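Local coordinates for protein endoglucanase (Clostridium thermocellum, PDB 2E4T) that hydrolyses beta-1,4-glucan chains such as cellulose, and probably xyloglucan, through the family 44 TIM-barrel module of a larger cellulase, at residues Glu186-Trp190 with Val202-Leu207; Phe235-Leu241 with Arg255-Asp259. All coordinates share one frame; numbering follows the deposited sequence. Where two conformers were deposited one is given.

Contact 1. Residues Glu186-Trp190 with Val202-Leu207; sequences EPALW and VTAKEL
Val202 wedges between Pro187 and Trp190, and its two methyls part to different neighbours. CB is 3.8 Å from Pro187 O. From there CG1, set between the backbone N and the carbonyl carbon (chi1 70°), comes closer to the same oxygen, with Val202 CG1 3.3 Å from Pro187 O, and also touches Ala188 CA. CG2 diverges to the indole, obliquely, where Val202 CG2 is 3.8 Å from Trp190 CZ3. One face of that indole is covered from its own segment, Pro187 CA lying 3.4 Å above the ring centre. In one of two modelled conformers, and so less certainly, Glu206 OE2 comes to the ring edge, 3.7 Å from Trp190 CZ3, bonded to His198 and paired with Lys210. Leu207 packs on the proline ring, its CD2 3.8 Å from Pro187 CG and its CD1 3.8 Å from Pro187 CB. No direct hydrogen bond joins 186-190 to 202-207. A single water spans them instead. The turn after strand 180-183 is thus fastened to the start of helix 204-221 by apolar contact, and the water gives Val202 N an acceptor and Pro187 O a second donor besides Trp190 N.

Contact 2. Residues Phe235-Leu241 with Arg255-Asp259; sequences FAAYETL and RWFID
With CG anti to the backbone N (chi1 177°), the ring of Phe257 swings to Leu241, while Trp256 is turned differently: its CG stands between the backbone N and the carbonyl carbon (chi1 57°), which sends the indole to Tyr238 and Phe235. Trp256 therefore packs on helix 235-240 and the Phe257 ring on the residue that follows it. Leu241, the first residue past that helix to leave helical geometry, lays its CB over one face of the Phe257 ring in a CH-pi contact, 4.1 Å from the centroid. Both methyls follow along the ring, Leu241 CD1 reaching to 3.9 Å from Phe257 CE2. The indole meets Tyr238 alongside, with Trp256 CZ3 3.9 Å from Tyr238 CB and near the plane of the tyrosine ring. The Trp256 and Phe235 side chains cross at about a right angle, Trp256 CZ3 meeting Phe235 CE1 obliquely. Ile258 CG1 packs on the same Tyr238 CB at 3.8 Å.

The backbones are also bonded directly. Phe257 N donates to Glu239 O at 2.8 Å, approaching from above the carbonyl plane, whereas Ile258 N donates to Tyr238 O at 3.1 Å within it. Further out, a water donates to both Glu239 OE2 and Arg255 O, and the other carboxylate oxygen of Glu239 forms a salt bridge with Lys332. Trp256 NE1 is bonded to Ser345 of helix 338-349 and only weakly to Asp259 OD1.

Two amides of the first helical turn, which lack acceptors in their own helix, are thus satisfied by carbonyls from the last turn of another. In this buried interface of the TIM barrel, the C-terminal carbonyls of helix 235-240 accept from the first amides of helix 257-272, with the Trp256 and Phe257 side chains packing beside the bonds.

Overall arrangement
From the N terminus, the chain leaves barrel strand 180-183, forms the turn at 186-190 and passes through short helix 190-193 before contact 1 closes this loop at the start of helix 204-221. That helix leads back to strand 226-232, after which helix 235-240 opens a second loop, closed by contact 2 at the start of helix 257-272, which precedes strand 279-284. The loops follow in series and neither crosses the other, yet the contacts adjoin, with centres about 12 Å apart. Leu241 packs on Ala188, Ala204 and Leu207, and Phe257 also touches Leu207, so successive beta-alpha units of the barrel share one apolar seam.

Contact 1. Residues Glu186-Trp190 with Val202-Leu207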
ATOM      1  N   GLU A 186       6.518  -0.434 -11.008  1.00  4.76           N
ATOM      2  CA  GLU A 186       7.893  -0.949 -10.937  1.00  5.05           C
ATOM      3  C   GLU A 186       8.682  -0.633 -12.204  1.00  4.76           C
ATOM      4  O   GLU A 186       9.227  -1.525 -12.873  1.00  4.86           O
ATOM      5  CB  GLU A 186       7.922  -2.444 -10.591  1.00  4.88           C
ATOM      6  CG  GLU A 186       7.258  -2.679  -9.225  1.00  5.40           C
ATOM      7  CD  GLU A 186       7.399  -4.067  -8.691  1.00  5.48           C
ATOM      8  OE1 GLU A 186       7.872  -4.999  -9.407  1.00  6.22           O
ATOM      9  OE2 GLU A 186       7.005  -4.260  -7.492  1.00  5.82           O
ATOM     10  N   PRO A 187       8.896   0.655 -12.497  1.00  4.77           N
ATOM     11  CA  PRO A 187       9.589   1.023 -13.747  1.00  4.84           C
ATOM     12  C   PRO A 187      11.017   0.518 -13.799  1.00  5.09           C
ATOM     13  O   PRO A 187      11.506   0.204 -14.923  1.00  5.37           O
ATOM     14  CB  PRO A 187       9.518   2.568 -13.740  1.00  5.61           C
ATOM     15  CG  PRO A 187       9.345   2.926 -12.270  1.00  5.85           C
ATOM     16  CD  PRO A 187       8.420   1.837 -11.751  1.00  4.95           C
ATOM     17  N   ALA A 188      11.746   0.462 -12.673  1.00  5.17           N
ATOM     18  CA  ALA A 188      13.093  -0.049 -12.710  1.00  5.22           C
ATOM     19  C   ALA A 188      13.152  -1.538 -13.012  1.00  5.14           C
ATOM     20  O   ALA A 188      14.246  -2.050 -13.307  1.00  6.39           O
ATOM     21  CB  ALA A 188      13.874   0.297 -11.447  1.00  6.00           C
ATOM     22  N   LEU A 189      12.007  -2.217 -12.939  1.00  5.19           N
ATOM     23  CA  LEU A 189      11.918  -3.637 -13.361  1.00  5.35           C
ATOM     24  C   LEU A 189      11.265  -3.767 -14.747  1.00  5.16           C
ATOM     25  O   LEU A 189      11.141  -4.904 -15.218  1.00  5.81           O
ATOM     26  CB  LEU A 189      11.213  -4.496 -12.336  1.00  5.17           C
ATOM     27  CG  LEU A 189      11.951  -4.595 -10.989  1.00  6.33           C
ATOM     28  CD1 LEU A 189      11.236  -5.593 -10.088  1.00  7.08           C
ATOM     29  CD2 LEU A 189      13.425  -4.962 -11.137  1.00  8.45           C
ATOM     30  N   TRP A 190      10.921  -2.685 -15.446  1.00  5.30           N
ATOM     31  CA  TRP A 190      10.322  -2.848 -16.773  1.00  5.27           C
ATOM     32  C   TRP A 190      11.190  -3.748 -17.655  1.00  5.17           C
ATOM     33  O   TRP A 190      10.665  -4.614 -18.388  1.00  5.79           O
ATOM     34  CB  TRP A 190      10.118  -1.500 -17.457  1.00  5.45           C
ATOM     35  CG  TRP A 190       8.989  -0.685 -16.967  1.00  5.16           C
ATOM     36  CD1 TRP A 190       7.867  -1.101 -16.299  1.00  5.53           C
ATOM     37  CD2 TRP A 190       8.815   0.722 -17.201  1.00  5.03           C
ATOM     38  NE1 TRP A 190       7.009  -0.035 -16.070  1.00  5.46           N
ATOM     39  CE2 TRP A 190       7.562   1.100 -16.633  1.00  5.30           C
ATOM     40  CE3 TRP A 190       9.602   1.696 -17.823  1.00  5.65           C
ATOM     41  CZ2 TRP A 190       7.097   2.427 -16.690  1.00  5.79           C
ATOM     42  CZ3 TRP A 190       9.140   3.014 -17.882  1.00  5.60           C
ATOM     43  CH2 TRP A 190       7.898   3.363 -17.330  1.00  5.77           C
ATOM     44  N   VAL A 202      15.347   1.418 -17.668  1.00  6.52           N
ATOM     45  CA  VAL A 202      14.794   2.761 -17.662  1.00  6.40           C
ATOM     46  C   VAL A 202      15.794   3.781 -17.167  1.00  6.04           C
ATOM     47  O   VAL A 202      16.538   3.567 -16.176  1.00  6.60           O
ATOM     48  CB  VAL A 202      13.495   2.813 -16.829  1.00  7.09           C
ATOM     49  CG1 VAL A 202      13.767   2.642 -15.330  1.00  7.27           C
ATOM     50  CG2 VAL A 202      12.685   4.049 -17.145  1.00  8.83           C
ATOM     51  N   THR A 203      15.836   4.943 -17.813  1.00  7.03           N
ATOM     52  CA  THR A 203      16.640   6.053 -17.339  1.00  6.87           C
ATOM     53  C   THR A 203      15.846   6.929 -16.369  1.00  6.48           C
ATOM     54  O   THR A 203      14.601   7.011 -16.439  1.00  7.01           O
ATOM     55  CB  THR A 203      17.184   6.891 -18.527  1.00  7.19           C
ATOM     56  OG1 THR A 203      16.077   7.461 -19.213  1.00  8.45           O
ATOM     57  CG2 THR A 203      18.059   6.066 -19.448  1.00  9.33           C
ATOM     58  N   ALA A 204      16.575   7.585 -15.481  1.00  6.41           N
ATOM     59  CA  ALA A 204      15.936   8.578 -14.632  1.00  6.82           C
ATOM     60  C   ALA A 204      15.249   9.676 -15.482  1.00  6.53           C
ATOM     61  O   ALA A 204      14.127  10.102 -15.169  1.00  7.10           O
ATOM     62  CB  ALA A 204      16.972   9.178 -13.686  1.00  7.64           C
ATOM     63  N   LYS A 205      15.921  10.117 -16.544  1.00  7.11           N
ATOM     64  CA  LYS A 205      15.331  11.163 -17.390  1.00  7.46           C
ATOM     65  C   LYS A 205      14.030  10.672 -18.046  1.00  6.87           C
ATOM     66  O   LYS A 205      13.045  11.436 -18.088  1.00  7.20           O
ATOM     67  CB  LYS A 205      16.310  11.618 -18.467  1.00  8.44           C
ATOM     68  CG  LYS A 205      17.428  12.490 -17.912  1.00  9.44           C
ATOM     69  CD  LYS A 205      18.344  13.019 -19.025  1.00 12.22           C
ATOM     70  CE  LYS A 205      19.005  11.975 -19.916  1.00 12.25           C
ATOM     71  NZ  LYS A 205      19.878  11.033 -19.159  1.00 10.78           N
ATOM     72  N   GLU A 206      13.995   9.449 -18.571  1.00  7.29           N
ATOM     73  CA  GLU A 206      12.773   8.976 -19.202  1.00  6.88           C
ATOM     74  C   GLU A 206      11.655   8.896 -18.152  1.00  6.46           C
ATOM     75  O   GLU A 206      10.503   9.247 -18.435  1.00  6.87           O
ATOM     76  CB  GLU A 206      12.995   7.585 -19.842  1.00  8.48           C
ATOM     77  CG  GLU A 206      11.711   6.983 -20.406  1.00 10.77           C
ATOM     78  CD  GLU A 206      11.775   5.616 -21.050  0.70  7.85           C
ATOM     79  OE1 GLU A 206      12.629   5.376 -21.921  0.70  8.93           O
ATOM     80  OE2 GLU A 206      11.003   4.759 -20.589  0.70 10.21           O
ATOM     81  N   LEU A 207      11.981   8.359 -16.960  1.00  6.56           N
ATOM     82  CA  LEU A 207      10.914   8.195 -15.969  1.00  6.41           C
ATOM     83  C   LEU A 207      10.309   9.550 -15.599  1.00  6.41           C
ATOM     84  O   LEU A 207       9.067   9.667 -15.490  1.00  6.61           O
ATOM     85  CB  LEU A 207      11.446   7.435 -14.743  1.00  6.63           C
ATOM     86  CG  LEU A 207      10.380   7.111 -13.718  1.00  6.66           C
ATOM     87  CD1 LEU A 207       9.198   6.348 -14.305  1.00  7.02           C
ATOM     88  CD2 LEU A 207      11.025   6.292 -12.602  1.00  7.40           C
TER
HETATM   89  O   HOH W   1      13.638  -0.860 -16.535  1.00  6.32           O

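Contact 2. Residues Phe235-Leu241 with Arg255-Asp259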
ATOM      1  N   PHE A 235      14.120  -1.394  -2.273  1.00  5.62           N
ATOM      2  CA  PHE A 235      15.113  -0.425  -1.858  1.00  5.85           C
ATOM      3  C   PHE A 235      16.113  -0.064  -2.963  1.00  5.51           C
ATOM      4  O   PHE A 235      16.476   1.119  -3.073  1.00  5.85           O
ATOM      5  CB  PHE A 235      15.847  -0.935  -0.601  1.00  6.35           C
ATOM      6  CG  PHE A 235      16.700   0.128  -0.014  1.00  6.19           C
ATOM      7  CD1 PHE A 235      16.178   1.005   0.940  1.00  7.32           C
ATOM      8  CD2 PHE A 235      18.018   0.348  -0.480  1.00  6.61           C
ATOM      9  CE1 PHE A 235      16.932   2.054   1.441  1.00  8.21           C
ATOM     10  CE2 PHE A 235      18.751   1.440  -0.010  1.00  7.17           C
ATOM     11  CZ  PHE A 235      18.182   2.263   0.941  1.00  8.07           C
ATOM     12  N   ALA A 236      16.625  -1.029  -3.726  1.00  5.86           N
ATOM     13  CA  ALA A 236      17.620  -0.645  -4.736  1.00  6.15           C
ATOM     14  C   ALA A 236      17.049   0.332  -5.774  1.00  5.56           C
ATOM     15  O   ALA A 236      17.789   1.147  -6.333  1.00  6.39           O
ATOM     16  CB  ALA A 236      18.216  -1.872  -5.428  1.00  7.52           C
ATOM     17  N   ALA A 237      15.748   0.245  -6.051  1.00  5.56           N
ATOM     18  CA  ALA A 237      15.117   1.245  -6.898  1.00  5.38           C
ATOM     19  C   ALA A 237      14.978   2.599  -6.190  1.00  5.22           C
ATOM     20  O   ALA A 237      15.150   3.657  -6.808  1.00  5.75           O
ATOM     21  CB  ALA A 237      13.771   0.759  -7.423  1.00  5.92           C
ATOM     22  N   TYR A 238      14.642   2.567  -4.880  1.00  5.38           N
ATOM     23  CA  TYR A 238      14.623   3.822  -4.107  1.00  5.46           C
ATOM     24  C   TYR A 238      15.987   4.512  -4.198  1.00  5.28           C
ATOM     25  O   TYR A 238      16.077   5.747  -4.249  1.00  5.82           O
ATOM     26  CB  TYR A 238      14.378   3.598  -2.604  1.00  5.70           C
ATOM     27  CG  TYR A 238      13.121   2.901  -2.140  1.00  5.12           C
ATOM     28  CD1 TYR A 238      12.235   2.198  -2.958  1.00  5.54           C
ATOM     29  CD2 TYR A 238      12.888   2.874  -0.750  1.00  6.28           C
ATOM     30  CE1 TYR A 238      11.206   1.454  -2.416  1.00  5.57           C
ATOM     31  CE2 TYR A 238      11.841   2.155  -0.211  1.00  6.88           C
ATOM     32  CZ  TYR A 238      10.993   1.425  -1.015  1.00  5.90           C
ATOM     33  OH  TYR A 238      10.013   0.686  -0.428  1.00  6.69           O
ATOM     34  N   GLU A 239      17.060   3.702  -4.133  1.00  5.49           N
ATOM     35  CA  GLU A 239      18.379   4.315  -4.011  1.00  5.83           C
ATOM     36  C   GLU A 239      18.921   4.822  -5.346  1.00  5.65           C
ATOM     37  O   GLU A 239      19.406   5.957  -5.434  1.00  6.44           O
ATOM     38  CB  GLU A 239      19.382   3.351  -3.350  1.00  6.37           C
ATOM     39  CG  GLU A 239      20.605   4.114  -2.884  1.00  8.11           C
ATOM     40  CD  GLU A 239      21.714   3.292  -2.307  1.00  8.61           C
ATOM     41  OE1 GLU A 239      21.579   2.092  -2.094  1.00  8.88           O
ATOM     42  OE2 GLU A 239      22.795   3.904  -2.031  1.00 12.81           O
ATOM     43  N   THR A 240      18.856   4.000  -6.391  1.00  5.95           N
ATOM     44  CA  THR A 240      19.550   4.282  -7.651  1.00  6.43           C
ATOM     45  C   THR A 240      18.686   3.948  -8.880  1.00  5.91           C
ATOM     46  O   THR A 240      19.230   3.902 -10.007  1.00  6.33           O
ATOM     47  CB  THR A 240      20.851   3.446  -7.764  1.00  6.87           C
ATOM     48  OG1 THR A 240      20.474   2.068  -7.863  1.00  7.16           O
ATOM     49  CG2 THR A 240      21.793   3.686  -6.597  1.00  7.98           C
ATOM     50  N   LEU A 241      17.381   3.720  -8.701  1.00  5.76           N
ATOM     51  CA  LEU A 241      16.533   3.301  -9.817  1.00  5.52           C
ATOM     52  C   LEU A 241      17.159   2.064 -10.481  1.00  5.91           C
ATOM     53  O   LEU A 241      17.197   1.897 -11.688  1.00  6.35           O
ATOM     54  CB  LEU A 241      16.230   4.451 -10.764  1.00  5.89           C
ATOM     55  CG  LEU A 241      15.054   4.225 -11.736  1.00  5.99           C
ATOM     56  CD1 LEU A 241      13.722   4.132 -10.984  1.00  6.43           C
ATOM     57  CD2 LEU A 241      15.002   5.377 -12.744  1.00  6.77           C
ATOM     58  N   ARG A 255      21.168  12.308  -2.542  1.00  8.72           N
ATOM     59  CA  ARG A 255      21.499  11.235  -1.650  1.00  9.02           C
ATOM     60  C   ARG A 255      20.958   9.878  -2.174  1.00  8.29           C
ATOM     61  O   ARG A 255      21.539   8.813  -1.881  1.00 10.38           O
ATOM     62  CB  ARG A 255      20.938  11.543  -0.228  1.00 10.58           C
ATOM     63  CG  ARG A 255      21.542  10.721   0.895  1.00 11.36           C
ATOM     64  CD  ARG A 255      21.105  11.250   2.228  1.00 11.68           C
ATOM     65  NE  ARG A 255      19.702  10.920   2.583  1.00  9.69           N
ATOM     66  CZ  ARG A 255      19.290   9.999   3.438  1.00  9.12           C
ATOM     67  NH1 ARG A 255      20.145   9.158   4.028  1.00 10.83           N
ATOM     68  NH2 ARG A 255      17.996   9.938   3.736  1.00 11.23           N
ATOM     69  N   TRP A 256      19.800   9.925  -2.823  1.00  7.33           N
ATOM     70  CA  TRP A 256      19.156   8.739  -3.396  1.00  6.93           C
ATOM     71  C   TRP A 256      18.165   9.194  -4.449  1.00  6.41           C
ATOM     72  O   TRP A 256      17.774  10.400  -4.508  1.00  6.55           O
ATOM     73  CB  TRP A 256      18.515   7.809  -2.373  1.00  6.75           C
ATOM     74  CG  TRP A 256      17.477   8.336  -1.439  1.00  6.46           C
ATOM     75  CD1 TRP A 256      17.175   9.654  -1.102  1.00  6.92           C
ATOM     76  CD2 TRP A 256      16.640   7.522  -0.601  1.00  6.12           C
ATOM     77  NE1 TRP A 256      16.218   9.678  -0.103  1.00  6.88           N
ATOM     78  CE2 TRP A 256      15.870   8.394   0.208  1.00  6.59           C
ATOM     79  CE3 TRP A 256      16.491   6.137  -0.462  1.00  6.75           C
ATOM     80  CZ2 TRP A 256      14.976   7.912   1.153  1.00  7.12           C
ATOM     81  CZ3 TRP A 256      15.612   5.666   0.477  1.00  7.63           C
ATOM     82  CH2 TRP A 256      14.857   6.550   1.276  1.00  7.74           C
ATOM     83  N   PHE A 257      17.724   8.251  -5.271  1.00  6.07           N
ATOM     84  CA  PHE A 257      16.760   8.506  -6.332  1.00  6.46           C
ATOM     85  C   PHE A 257      15.462   9.088  -5.782  1.00  5.44           C
ATOM     86  O   PHE A 257      14.858   9.958  -6.458  1.00  6.15           O
ATOM     87  CB  PHE A 257      16.512   7.254  -7.184  1.00  6.48           C
ATOM     88  CG  PHE A 257      15.482   7.502  -8.225  1.00  6.26           C
ATOM     89  CD1 PHE A 257      15.782   8.189  -9.387  1.00  6.51           C
ATOM     90  CD2 PHE A 257      14.171   7.060  -8.021  1.00  6.86           C
ATOM     91  CE1 PHE A 257      14.788   8.505 -10.316  1.00  7.46           C
ATOM     92  CE2 PHE A 257      13.173   7.362  -8.944  1.00  7.65           C
ATOM     93  CZ  PHE A 257      13.477   8.085 -10.101  1.00  7.84           C
ATOM     94  N   ILE A 258      15.015   8.684  -4.590  1.00  5.98           N
ATOM     95  CA  ILE A 258      13.801   9.302  -4.029  1.00  5.42           C
ATOM     96  C   ILE A 258      13.887  10.811  -4.049  1.00  5.65           C
ATOM     97  O   ILE A 258      12.918  11.508  -4.419  1.00  6.14           O
ATOM     98  CB  ILE A 258      13.645   8.820  -2.557  1.00  5.93           C
ATOM     99  CG1 ILE A 258      13.394   7.298  -2.476  1.00  6.02           C
ATOM    100  CG2 ILE A 258      12.573   9.617  -1.838  1.00  6.47           C
ATOM    101  CD1 ILE A 258      12.094   6.827  -3.091  1.00  7.32           C
ATOM    102  N   ASP A 259      15.049  11.380  -3.645  1.00  5.95           N
ATOM    103  CA  ASP A 259      15.175  12.852  -3.616  1.00  6.38           C
ATOM    104  C   ASP A 259      15.127  13.454  -5.001  1.00  6.25           C
ATOM    105  O   ASP A 259      14.535  14.530  -5.205  1.00  6.97           O
ATOM    106  CB  ASP A 259      16.506  13.235  -2.964  1.00  6.49           C
ATOM    107  CG  ASP A 259      16.527  12.960  -1.458  1.00  7.03           C
ATOM    108  OD1 ASP A 259      15.450  12.795  -0.858  1.00  7.98           O
ATOM    109  OD2 ASP A 259      17.667  12.980  -0.901  1.00  8.11           O
TER
HETATM  110  O   HOH W   2      23.117   6.669  -2.856  1.00 18.96           O